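Local coordinates for D-threo-3-hydroxyaspartate dehydratase (PDB 3WQC), which uses pyridoxal 5'-phosphate to deaminate D-threo-3-hydroxyaspartate to oxaloacetate and ammonium, and also acts as a dehydratase on related hydroxyaspartates and D-serine, at residues P50-S55 and I72-L77; L92-M97 and K116-S121; A138-I143 and G173-G178; G177-H182 and P221-G226. All coordinates share one frame; numbering follows the deposited sequence.

Contact 1 (P50-S55 and I72-L77); sequences PHVKTS and ITVSTL. With PLP (pyridoxal-5'-phosphate), chain J.
His51 lays one face of its imidazole over the side chain of Thr73, with His51 CD2 only 3.4 Å from Thr73 CG2 and the methine Thr73 CB poised over the ring as a CH-pi contact. CG2, anti to the backbone N of Thr73, is thereby brought to CD2, while the two side chains cross almost at right angles. The opposite face of the ring is covered, toward its rim, by Lys53 CD, and the backbone of Ser75 lies at the ring edge. In the ring plane, His51 ND1 accepts Lys53 N at 3.1 Å, which fixes the rotation of the imidazole; the proton of a neutral ring is then probably on NE2. Two backbone bonds make a single beta bridge beneath: Thr73 N gives to Pro50 O at 2.8 Å, and Val52 N reaches Thr73 O at 3.0 Å nearly along the C=O axis. This is the lysine-bearing loop after strand 47-48 of the alanine racemase-type barrel, docked on strand 72-74, and Lys53 NZ is covalently joined to PLP C4A at 1.4 Å, as expected of an internal aldimine. His51 CD2 comes within 3.4 Å of PLP C4. An alanine in place of His51 would strip away the ring between Thr73 and the cofactor and would probably leave the Lys53 amide and the lysine chain less firmly placed. Farther out, Val52 CG2 packs alongside Val74 CG1 at 3.7 Å. Ser75 OG, close to Lys53 CB, is hydrogen-bonded to Glu79, and Lys53 O receives Gln329 of the second subunit.

Contact 2 (L92-M97 and K116-S121); sequences LYAVSM and KLIVDS
Lys116 opens the pairing through its carbonyl: Lys116 O takes Tyr93 N at 2.9 Å almost along the C=O axis, the N-H pointing nearly straight at it (171°). Lys116 CB rests on Leu92 CD1 at 3.7 Å, after which the chain bends twice and carries NZ off to salt bridges with Asp90 and Asp114. Leu117, with CG anti to its carbonyl carbon, sends CD2 to the edge of the Tyr93 ring, 4.0 Å from Tyr93 CD2, and also against Met97 SD at 3.9 Å; that sulfur lies in the plane of the same ring. Ile118 is the residue most deeply covered by the other segment. Ile118 CG1 takes the crowded position between backbone N and carbonyl carbon (chi1 75°), which brings Ile118 CD1 to 3.5 Å from Ala94 C, while Ile118 CG2 lies across Leu92 CD1. The backbones part at this point, because Ala94 centres an inverse gamma turn, and a water bridges them here: it accepts Ile118 N at 2.8 Å and donates to the carbonyls of Tyr93 and Val95. Direct bonding resumes where Ile118 O receives Met97 N at 2.9 Å, the angle at hydrogen a more bent 148°. Asp120 OD2, already held by Gly153 N, reaches Ser96 OG through a second water. Ser121 then caps the N-terminus of helix 122-135. Strands 90-93 and 114-119 thus form the two arms of a parallel beta-alpha-beta unit, with helix 102-110 covering Leu117 and Met97, strand 72-74 flanking Leu92 and strand 140-146 flanking Lys116.

Contact 3 (A138-I143 and G173-G178); sequences AFEVWI and GMRLGG
Two adjacent parallel strands of the alanine racemase-type barrel, 140-143 and 175-178, meet here, twisted so that the axes of these short segments lie 48° apart. Between them the chain runs through helix 159-171, whose end at Gly173 is a Schellman motif with positive phi. The backbones exchange bonds in alternation: Arg175 N gives to Phe139 O at 2.8 Å in the carbonyl plane, Val141 N reaches Arg175 O nearly along its axis, and Gly177 N meets Val141 O from above the carbonyl plane. Ile143 N closes the series on Gly178 O at 2.9 Å. At the start of the pairing, Met174 folds back at chi2 and chi3 and lays its SD at the edge of the Phe139 ring, 4.0 Å from Phe139 CD2, a Met-aromatic contact that helix 122-135 helps to cover. On the helix-facing side, Ile143 CD1 touches Leu176 CD1 at 3.7 Å, where helix 159-171 packs. The other side carries Glu140, Arg175 and Trp142. Here Glu140 runs extended past Arg175 CD, with Glu140 OE2 and Arg175 NH2 4.3 Å apart, too far for a salt bridge although the opposite charges probably still attract. The Trp142 indole lays one face over Gly178 CA, a CH-pi contact; the backbone angles of Gly178 by themselves call for glycine. At Gly177 a CB would collide with Glu140 OE1 and Trp142 NE1. Trp142 NE1 gives Glu140 OE1 a nearly straight hydrogen bond of 2.8 Å (177°), in the indole plane but from above the carboxylate plane, and a water donates both to Glu140 OE1 and to Gly177 O.

Contact 4 (G177-H182 and P221-G226); sequences GGVLTH and PVVSVG. With PLP (pyridoxal-5'-phosphate), chain J.
Ser224 OG is gripped by two hydrogen bonds, one with Glu242 OE1 and one with Arg244 NH1. Arg244 NH2 also bonds Thr181 O, which takes a second, weak bond from Gly226 N at 3.3 Å. Ser224 O in turn accepts Thr181 N at 2.9 Å nearly along the carbonyl axis and is also met by Leu180 CA. These bonds belong to a parallel pairing of strands 177-180 and 222-225, in which Gly178 faces Val222 so closely that a CB there would strike Val222 O. Thr181 CG2 and Val225 CG1 lie side by side, and helix 192-215 covers Thr181. Beyond Thr181, His182 stretches CG anti to its backbone N and directs ND1 onto a lone pair of Gly226 O, at 2.8 Å and almost straight (171°). So fixed, the imidazole lays one face over PLP C3, and His182 CE1 comes within 3.4 Å of PLP O4P. A leucine in place of His182 would lose the bond to Gly226 O and would probably disturb the fit against the pyridine ring. With ND1 donating, its proton is assigned, and any further ionisation of the ring would probably rest with NE2.

The four contacts follow one another along the chain and all reach a single parallel sheet, the wall of the alanine racemase-type barrel. Contact 1 joins contact 2 through strands 72-74 and 90-93, their centres 13 Å apart; contact 2 leads to contact 3 through strands 114-119 and 140-146, with centres 10 Å apart. Contacts 3 and 4 share strand 175-180, including Gly177 and Gly178. Because the wall curls, contact 4 returns toward contact 1, 16 Å away between centres, and past the intervening strand 140-146 Leu180 packs on Ile118 of contact 2. Contacts 1 and 4 thus bring His51 and His182 to opposite faces of the cofactor, while contact 3 lies farther out, away from the cofactor site.

Contact 1 (P50-S55 and I72-L77)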
# COMPACT_ATOMS: atom_id res chain seq x y z
N PRO B 50 5.89 -10.55 -20.20
CA PRO B 50 6.14 -9.82 -18.93
C PRO B 50 4.84 -9.70 -18.15
O PRO B 50 3.73 -9.49 -18.71
CB PRO B 50 6.63 -8.42 -19.40
CG PRO B 50 6.25 -8.29 -20.86
CD PRO B 50 6.18 -9.76 -21.40
N HIS B 51 5.02 -9.75 -16.85
CA HIS B 51 3.87 -9.51 -15.92
C HIS B 51 3.84 -8.05 -15.55
O HIS B 51 4.75 -7.56 -14.88
CB HIS B 51 4.02 -10.41 -14.67
CG HIS B 51 2.67 -10.66 -14.08
ND1 HIS B 51 1.75 -9.62 -13.87
CD2 HIS B 51 2.02 -11.86 -13.69
CE1 HIS B 51 0.59 -10.15 -13.45
NE2 HIS B 51 0.78 -11.51 -13.28
N VAL B 52 2.80 -7.34 -16.00
CA VAL B 52 2.72 -5.89 -15.79
C VAL B 52 2.18 -5.56 -14.40
O VAL B 52 2.06 -4.37 -14.12
CB VAL B 52 1.86 -5.19 -16.89
CG1 VAL B 52 2.56 -5.39 -18.25
CG2 VAL B 52 0.40 -5.65 -16.91
N LYS B 53 1.95 -6.55 -13.53
CA LYS B 53 1.41 -6.17 -12.22
C LYS B 53 2.43 -5.37 -11.42
O LYS B 53 2.05 -4.65 -10.47
CB LYS B 53 0.98 -7.37 -11.41
CG LYS B 53 2.12 -8.20 -10.85
CD LYS B 53 1.46 -9.39 -10.12
CE LYS B 53 2.56 -10.11 -9.40
NZ LYS B 53 2.56 -11.57 -9.64
N THR B 54 3.74 -5.40 -11.80
CA THR B 54 4.76 -4.68 -11.03
C THR B 54 4.60 -3.16 -11.36
O THR B 54 4.77 -2.36 -10.38
CB THR B 54 6.15 -5.13 -11.52
OG1 THR B 54 6.29 -6.49 -11.04
CG2 THR B 54 7.28 -4.28 -10.93
N SER B 55 4.34 -2.74 -12.62
CA SER B 55 4.33 -1.29 -12.92
C SER B 55 2.96 -0.80 -13.24
O SER B 55 2.65 0.38 -13.01
CB SER B 55 5.23 -1.01 -14.18
OG SER B 55 4.59 -1.45 -15.40
N ILE B 72 1.38 -9.90 -22.72
CA ILE B 72 1.61 -9.58 -21.34
C ILE B 72 0.80 -10.54 -20.45
O ILE B 72 -0.16 -11.19 -20.91
CB ILE B 72 1.16 -8.11 -20.99
CG1 ILE B 72 -0.37 -7.90 -21.18
CG2 ILE B 72 2.01 -7.09 -21.79
CD1 ILE B 72 -0.86 -6.49 -20.83
N THR B 73 1.15 -10.49 -19.17
CA THR B 73 0.36 -11.15 -18.12
C THR B 73 -0.17 -10.05 -17.23
O THR B 73 0.56 -9.05 -16.94
CB THR B 73 1.25 -12.06 -17.22
OG1 THR B 73 2.09 -12.88 -18.07
CG2 THR B 73 0.39 -13.00 -16.39
N VAL B 74 -1.43 -10.17 -16.80
CA VAL B 74 -2.04 -9.16 -15.94
C VAL B 74 -2.57 -9.88 -14.68
O VAL B 74 -2.89 -11.09 -14.69
CB VAL B 74 -3.22 -8.38 -16.59
CG1 VAL B 74 -2.62 -7.59 -17.78
CG2 VAL B 74 -4.36 -9.29 -17.05
N SER B 75 -2.71 -9.10 -13.59
CA SER B 75 -3.20 -9.63 -12.30
C SER B 75 -4.66 -9.26 -12.03
O SER B 75 -5.20 -9.71 -11.01
CB SER B 75 -2.33 -9.19 -11.13
OG SER B 75 -2.49 -7.78 -10.85
N THR B 76 -5.28 -8.44 -12.88
CA THR B 76 -6.66 -7.98 -12.71
C THR B 76 -7.27 -7.73 -14.09
O THR B 76 -6.51 -7.43 -15.03
CB THR B 76 -6.75 -6.66 -11.91
OG1 THR B 76 -6.05 -5.60 -12.62
CG2 THR B 76 -6.18 -6.78 -10.50
N LEU B 77 -8.60 -7.80 -14.20
CA LEU B 77 -9.22 -7.42 -15.48
C LEU B 77 -9.11 -5.90 -15.71
O LEU B 77 -9.17 -5.50 -16.87
CB LEU B 77 -10.66 -7.95 -15.64
CG LEU B 77 -10.70 -9.47 -15.75
CD1 LEU B 77 -12.15 -9.88 -15.91
CD2 LEU B 77 -9.83 -9.96 -16.94
N1 PLP J . 3.30 -15.30 -12.87
C2 PLP J . 2.31 -15.11 -11.98
C2A PLP J . 1.08 -15.99 -11.99
C3 PLP J . 2.44 -14.05 -11.01
O3 PLP J . 1.45 -13.85 -10.15
C4 PLP J . 3.64 -13.25 -11.04
C4A PLP J . 3.75 -12.17 -10.12
C5 PLP J . 4.63 -13.52 -12.03
C6 PLP J . 4.45 -14.62 -12.89
C5A PLP J . 5.91 -12.72 -12.09
O4P PLP J . 6.73 -13.02 -10.87
P PLP J . 7.91 -11.99 -10.53
O1P PLP J . 8.62 -11.83 -11.83
O2P PLP J . 8.72 -12.74 -9.53
O3P PLP J . 7.35 -10.71 -10.09

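Contact 2 (L92-M97 and K116-S121)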
# COMPACT_ATOMS: atom_id res chain seq x y z
N LEU B 92 -2.85 -12.41 -20.90
CA LEU B 92 -3.17 -13.56 -20.01
C LEU B 92 -3.54 -13.04 -18.64
O LEU B 92 -2.70 -12.36 -18.01
CB LEU B 92 -1.89 -14.42 -19.88
CG LEU B 92 -1.92 -15.56 -18.84
CD1 LEU B 92 -2.97 -16.63 -19.24
CD2 LEU B 92 -0.49 -16.16 -18.68
N TYR B 93 -4.75 -13.35 -18.18
CA TYR B 93 -5.19 -12.95 -16.85
C TYR B 93 -4.88 -14.09 -15.90
O TYR B 93 -5.58 -15.12 -15.85
CB TYR B 93 -6.68 -12.61 -16.88
CG TYR B 93 -7.25 -12.38 -15.50
CD1 TYR B 93 -6.57 -11.71 -14.46
CD2 TYR B 93 -8.55 -12.87 -15.25
CE1 TYR B 93 -7.18 -11.54 -13.18
CE2 TYR B 93 -9.18 -12.67 -14.01
CZ TYR B 93 -8.49 -12.01 -12.99
OH TYR B 93 -9.06 -11.85 -11.75
N ALA B 94 -3.73 -13.98 -15.18
CA ALA B 94 -3.14 -15.14 -14.47
C ALA B 94 -3.58 -15.16 -13.00
O ALA B 94 -2.73 -15.28 -12.08
CB ALA B 94 -1.60 -15.16 -14.62
N VAL B 95 -4.89 -15.10 -12.78
CA VAL B 95 -5.45 -15.32 -11.43
C VAL B 95 -6.67 -16.24 -11.68
O VAL B 95 -7.45 -15.95 -12.57
CB VAL B 95 -5.94 -13.99 -10.76
CG1 VAL B 95 -6.61 -14.25 -9.42
CG2 VAL B 95 -4.72 -13.06 -10.56
N SER B 96 -6.81 -17.29 -10.86
CA SER B 96 -7.92 -18.27 -11.00
C SER B 96 -9.22 -17.51 -11.27
O SER B 96 -9.63 -16.63 -10.49
CB SER B 96 -8.08 -19.01 -9.66
OG SER B 96 -6.93 -19.66 -9.23
N MET B 97 -9.93 -17.86 -12.36
CA MET B 97 -11.06 -17.06 -12.82
C MET B 97 -12.25 -17.15 -11.87
O MET B 97 -12.70 -18.30 -11.54
CB MET B 97 -11.46 -17.53 -14.22
CG MET B 97 -12.59 -16.70 -14.80
SD MET B 97 -12.09 -14.94 -14.96
CE MET B 97 -13.61 -14.32 -15.72
N LYS B 116 -6.84 -14.50 -22.33
CA LYS B 116 -6.78 -15.90 -21.84
C LYS B 116 -7.07 -15.91 -20.36
O LYS B 116 -6.61 -15.01 -19.60
CB LYS B 116 -5.37 -16.49 -22.05
CG LYS B 116 -5.07 -16.91 -23.48
CD LYS B 116 -4.96 -15.96 -24.48
CE LYS B 116 -3.61 -15.24 -24.36
NZ LYS B 116 -3.58 -14.71 -25.82
N LEU B 117 -7.84 -16.89 -19.91
CA LEU B 117 -8.21 -17.07 -18.48
C LEU B 117 -7.54 -18.33 -17.95
O LEU B 117 -7.11 -19.19 -18.77
CB LEU B 117 -9.76 -17.23 -18.36
CG LEU B 117 -10.54 -16.13 -19.06
CD1 LEU B 117 -12.05 -16.40 -18.91
CD2 LEU B 117 -10.19 -14.74 -18.39
N ILE B 118 -7.50 -18.50 -16.63
CA ILE B 118 -6.88 -19.69 -16.05
C ILE B 118 -7.84 -20.27 -15.03
O ILE B 118 -8.61 -19.55 -14.36
CB ILE B 118 -5.48 -19.40 -15.44
CG1 ILE B 118 -5.56 -18.65 -14.11
CG2 ILE B 118 -4.59 -18.68 -16.48
CD1 ILE B 118 -4.17 -18.55 -13.43
N VAL B 119 -7.77 -21.60 -14.85
CA VAL B 119 -8.56 -22.30 -13.82
C VAL B 119 -7.68 -23.38 -13.20
O VAL B 119 -6.71 -23.86 -13.82
CB VAL B 119 -9.89 -22.94 -14.33
CG1 VAL B 119 -10.79 -21.86 -14.92
CG2 VAL B 119 -9.64 -24.05 -15.34
N ASP B 120 -8.15 -23.92 -12.07
CA ASP B 120 -7.52 -25.08 -11.42
C ASP B 120 -8.54 -26.02 -10.78
O ASP B 120 -8.14 -26.85 -9.92
CB ASP B 120 -6.44 -24.68 -10.42
CG ASP B 120 -6.96 -24.01 -9.21
OD1 ASP B 120 -8.18 -23.79 -9.06
OD2 ASP B 120 -6.13 -23.68 -8.29
N SER B 121 -9.81 -25.94 -11.25
CA SER B 121 -10.83 -26.75 -10.65
C SER B 121 -11.86 -27.14 -11.71
O SER B 121 -12.07 -26.41 -12.68
CB SER B 121 -11.51 -26.04 -9.46
OG SER B 121 -12.24 -24.90 -9.92
O HOH W 1 -8.18 -16.11 -15.25
O HOH W 2 -7.24 -20.99 -7.08

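Contact 3 (A138-I143 and G173-G178)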
# COMPACT_ATOMS: atom_id res chain seq x y z
N ALA B 138 -16.06 -19.29 -27.41
CA ALA B 138 -15.09 -20.34 -27.11
C ALA B 138 -13.94 -19.64 -26.36
O ALA B 138 -12.92 -19.25 -26.93
CB ALA B 138 -14.61 -21.04 -28.35
N PHE B 139 -14.13 -19.47 -25.07
CA PHE B 139 -13.03 -18.88 -24.27
C PHE B 139 -11.77 -19.68 -24.37
O PHE B 139 -11.86 -20.97 -24.40
CB PHE B 139 -13.41 -18.87 -22.76
CG PHE B 139 -14.50 -17.85 -22.44
CD1 PHE B 139 -14.11 -16.49 -22.23
CD2 PHE B 139 -15.87 -18.19 -22.30
CE1 PHE B 139 -15.10 -15.52 -21.87
CE2 PHE B 139 -16.82 -17.25 -22.00
CZ PHE B 139 -16.46 -15.91 -21.77
N GLU B 140 -10.59 -19.01 -24.30
CA GLU B 140 -9.33 -19.75 -24.21
C GLU B 140 -8.99 -19.83 -22.73
O GLU B 140 -8.93 -18.77 -22.02
CB GLU B 140 -8.23 -19.02 -24.97
CG GLU B 140 -6.93 -19.84 -24.86
CD GLU B 140 -5.84 -19.34 -25.77
OE1 GLU B 140 -4.66 -19.79 -25.52
OE2 GLU B 140 -6.09 -18.60 -26.79
N VAL B 141 -8.71 -21.03 -22.23
CA VAL B 141 -8.50 -21.26 -20.82
C VAL B 141 -7.25 -22.13 -20.70
O VAL B 141 -7.08 -23.12 -21.43
CB VAL B 141 -9.70 -21.96 -20.16
CG1 VAL B 141 -9.49 -22.11 -18.65
CG2 VAL B 141 -11.00 -21.22 -20.45
N TRP B 142 -6.36 -21.71 -19.77
CA TRP B 142 -5.19 -22.52 -19.43
C TRP B 142 -5.40 -23.10 -18.07
O TRP B 142 -6.11 -22.53 -17.22
CB TRP B 142 -3.91 -21.69 -19.42
CG TRP B 142 -3.60 -21.06 -20.76
CD1 TRP B 142 -4.32 -21.02 -21.96
CD2 TRP B 142 -2.40 -20.26 -21.00
NE1 TRP B 142 -3.66 -20.26 -22.90
CE2 TRP B 142 -2.48 -19.76 -22.36
CE3 TRP B 142 -1.31 -19.88 -20.19
CZ2 TRP B 142 -1.48 -18.91 -22.91
CZ3 TRP B 142 -0.31 -19.03 -20.72
CH2 TRP B 142 -0.41 -18.55 -22.07
N ILE B 143 -4.72 -24.23 -17.79
CA ILE B 143 -4.89 -24.89 -16.47
C ILE B 143 -3.68 -24.52 -15.63
O ILE B 143 -2.50 -24.72 -16.06
CB ILE B 143 -5.04 -26.42 -16.60
CG1 ILE B 143 -6.29 -26.72 -17.51
CG2 ILE B 143 -5.10 -27.03 -15.18
CD1 ILE B 143 -6.41 -28.22 -17.85
N GLY B 173 -16.49 -27.20 -25.43
CA GLY B 173 -16.35 -26.28 -26.56
C GLY B 173 -15.48 -25.08 -26.33
O GLY B 173 -15.39 -24.16 -27.17
N MET B 174 -14.76 -25.12 -25.21
CA MET B 174 -13.77 -24.05 -24.99
C MET B 174 -12.42 -24.43 -25.57
O MET B 174 -12.21 -25.60 -26.02
CB MET B 174 -13.60 -23.84 -23.47
CG MET B 174 -14.94 -23.57 -22.72
SD MET B 174 -15.82 -22.05 -23.36
CE MET B 174 -17.23 -22.74 -24.28
N ARG B 175 -11.50 -23.46 -25.64
CA ARG B 175 -10.18 -23.73 -26.22
C ARG B 175 -9.25 -23.98 -25.06
O ARG B 175 -8.88 -23.01 -24.32
CB ARG B 175 -9.69 -22.50 -27.03
CG ARG B 175 -8.23 -22.61 -27.52
CD ARG B 175 -7.80 -21.40 -28.41
NE ARG B 175 -8.56 -21.38 -29.63
CZ ARG B 175 -8.14 -20.80 -30.74
NH1 ARG B 175 -8.87 -20.88 -31.83
NH2 ARG B 175 -7.02 -20.11 -30.73
N LEU B 176 -8.82 -25.21 -24.83
CA LEU B 176 -7.85 -25.53 -23.78
C LEU B 176 -6.49 -25.15 -24.38
O LEU B 176 -5.94 -25.78 -25.32
CB LEU B 176 -7.91 -27.03 -23.50
CG LEU B 176 -6.88 -27.52 -22.52
CD1 LEU B 176 -6.74 -26.86 -21.25
CD2 LEU B 176 -6.96 -29.06 -22.25
N GLY B 177 -5.93 -24.03 -23.93
CA GLY B 177 -4.85 -23.39 -24.64
C GLY B 177 -3.48 -23.70 -24.09
O GLY B 177 -2.44 -23.37 -24.73
N GLY B 178 -3.38 -24.30 -22.88
CA GLY B 178 -2.06 -24.47 -22.31
C GLY B 178 -2.15 -24.75 -20.83
O GLY B 178 -3.23 -24.86 -20.23
O HOH W 3 -2.99 -21.63 -26.81

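Contact 4 (G177-H182 and P221-G226)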
# COMPACT_ATOMS: atom_id res chain seq x y z
N GLY B 177 -5.93 -24.03 -23.93
CA GLY B 177 -4.85 -23.39 -24.64
C GLY B 177 -3.48 -23.70 -24.09
O GLY B 177 -2.44 -23.37 -24.73
N GLY B 178 -3.38 -24.30 -22.88
CA GLY B 178 -2.06 -24.47 -22.31
C GLY B 178 -2.15 -24.75 -20.83
O GLY B 178 -3.23 -24.86 -20.23
N VAL B 179 -0.94 -24.83 -20.22
CA VAL B 179 -0.77 -24.94 -18.77
C VAL B 179 0.20 -23.85 -18.34
O VAL B 179 1.08 -23.41 -19.12
CB VAL B 179 -0.19 -26.31 -18.30
CG1 VAL B 179 -1.31 -27.36 -18.44
CG2 VAL B 179 1.04 -26.76 -19.13
N LEU B 180 0.08 -23.39 -17.08
CA LEU B 180 1.04 -22.43 -16.59
C LEU B 180 1.35 -22.76 -15.12
O LEU B 180 0.47 -23.33 -14.41
CB LEU B 180 0.55 -20.95 -16.70
CG LEU B 180 -0.54 -20.51 -15.70
CD1 LEU B 180 -0.59 -18.95 -15.66
CD2 LEU B 180 -1.95 -21.05 -16.04
N THR B 181 2.51 -22.30 -14.64
CA THR B 181 2.84 -22.46 -13.25
C THR B 181 3.65 -21.23 -12.83
O THR B 181 4.32 -20.62 -13.72
CB THR B 181 3.66 -23.77 -12.96
OG1 THR B 181 3.68 -23.93 -11.52
CG2 THR B 181 5.05 -23.69 -13.50
N HIS B 182 3.61 -20.89 -11.53
CA HIS B 182 4.45 -19.84 -10.99
C HIS B 182 5.12 -20.35 -9.80
O HIS B 182 4.43 -20.64 -8.74
CB HIS B 182 3.50 -18.68 -10.61
CG HIS B 182 4.13 -17.57 -9.82
ND1 HIS B 182 5.21 -16.77 -10.28
CD2 HIS B 182 3.81 -17.09 -8.53
CE1 HIS B 182 5.45 -15.80 -9.29
NE2 HIS B 182 4.67 -16.03 -8.26
N PRO B 221 -1.10 -26.46 -26.24
CA PRO B 221 0.05 -25.97 -27.04
C PRO B 221 1.02 -25.07 -26.25
O PRO B 221 2.18 -24.93 -26.66
CB PRO B 221 -0.62 -25.26 -28.20
CG PRO B 221 -2.01 -24.97 -27.71
CD PRO B 221 -2.42 -26.07 -26.79
N VAL B 222 0.53 -24.36 -25.23
CA VAL B 222 1.42 -23.45 -24.50
C VAL B 222 1.81 -24.08 -23.17
O VAL B 222 1.00 -24.69 -22.43
CB VAL B 222 0.71 -22.10 -24.19
CG1 VAL B 222 1.52 -21.28 -23.13
CG2 VAL B 222 0.47 -21.37 -25.50
N VAL B 223 3.09 -23.94 -22.84
CA VAL B 223 3.64 -24.32 -21.51
C VAL B 223 4.26 -23.03 -21.02
O VAL B 223 5.29 -22.59 -21.57
CB VAL B 223 4.61 -25.48 -21.53
CG1 VAL B 223 5.23 -25.76 -20.17
CG2 VAL B 223 3.90 -26.69 -22.10
N SER B 224 3.76 -22.42 -19.93
CA SER B 224 4.20 -21.07 -19.45
C SER B 224 4.68 -21.24 -18.04
O SER B 224 3.91 -21.71 -17.14
CB SER B 224 2.95 -20.20 -19.56
OG SER B 224 3.27 -18.88 -19.10
N VAL B 225 5.91 -20.80 -17.75
CA VAL B 225 6.45 -20.85 -16.36
C VAL B 225 6.89 -19.48 -15.94
O VAL B 225 7.09 -18.63 -16.81
CB VAL B 225 7.66 -21.86 -16.22
CG1 VAL B 225 7.23 -23.25 -16.76
CG2 VAL B 225 8.88 -21.35 -17.03
N GLY B 226 7.15 -19.30 -14.66
CA GLY B 226 8.08 -18.21 -14.28
C GLY B 226 7.81 -17.50 -13.00
O GLY B 226 6.68 -17.30 -12.61
N1 PLP J . 3.30 -15.30 -12.87
C2 PLP J . 2.31 -15.11 -11.98
C2A PLP J . 1.08 -15.99 -11.99
C3 PLP J . 2.44 -14.05 -11.01
O3 PLP J . 1.45 -13.85 -10.15
C4 PLP J . 3.64 -13.25 -11.04
C4A PLP J . 3.75 -12.17 -10.12
C5 PLP J . 4.63 -13.52 -12.03
C6 PLP J . 4.45 -14.62 -12.89
C5A PLP J . 5.91 -12.72 -12.09
O4P PLP J . 6.73 -13.02 -10.87
P PLP J . 7.91 -11.99 -10.53
O1P PLP J . 8.62 -11.83 -11.83
O2P PLP J . 8.72 -12.74 -9.53
O3P PLP J . 7.35 -10.71 -10.09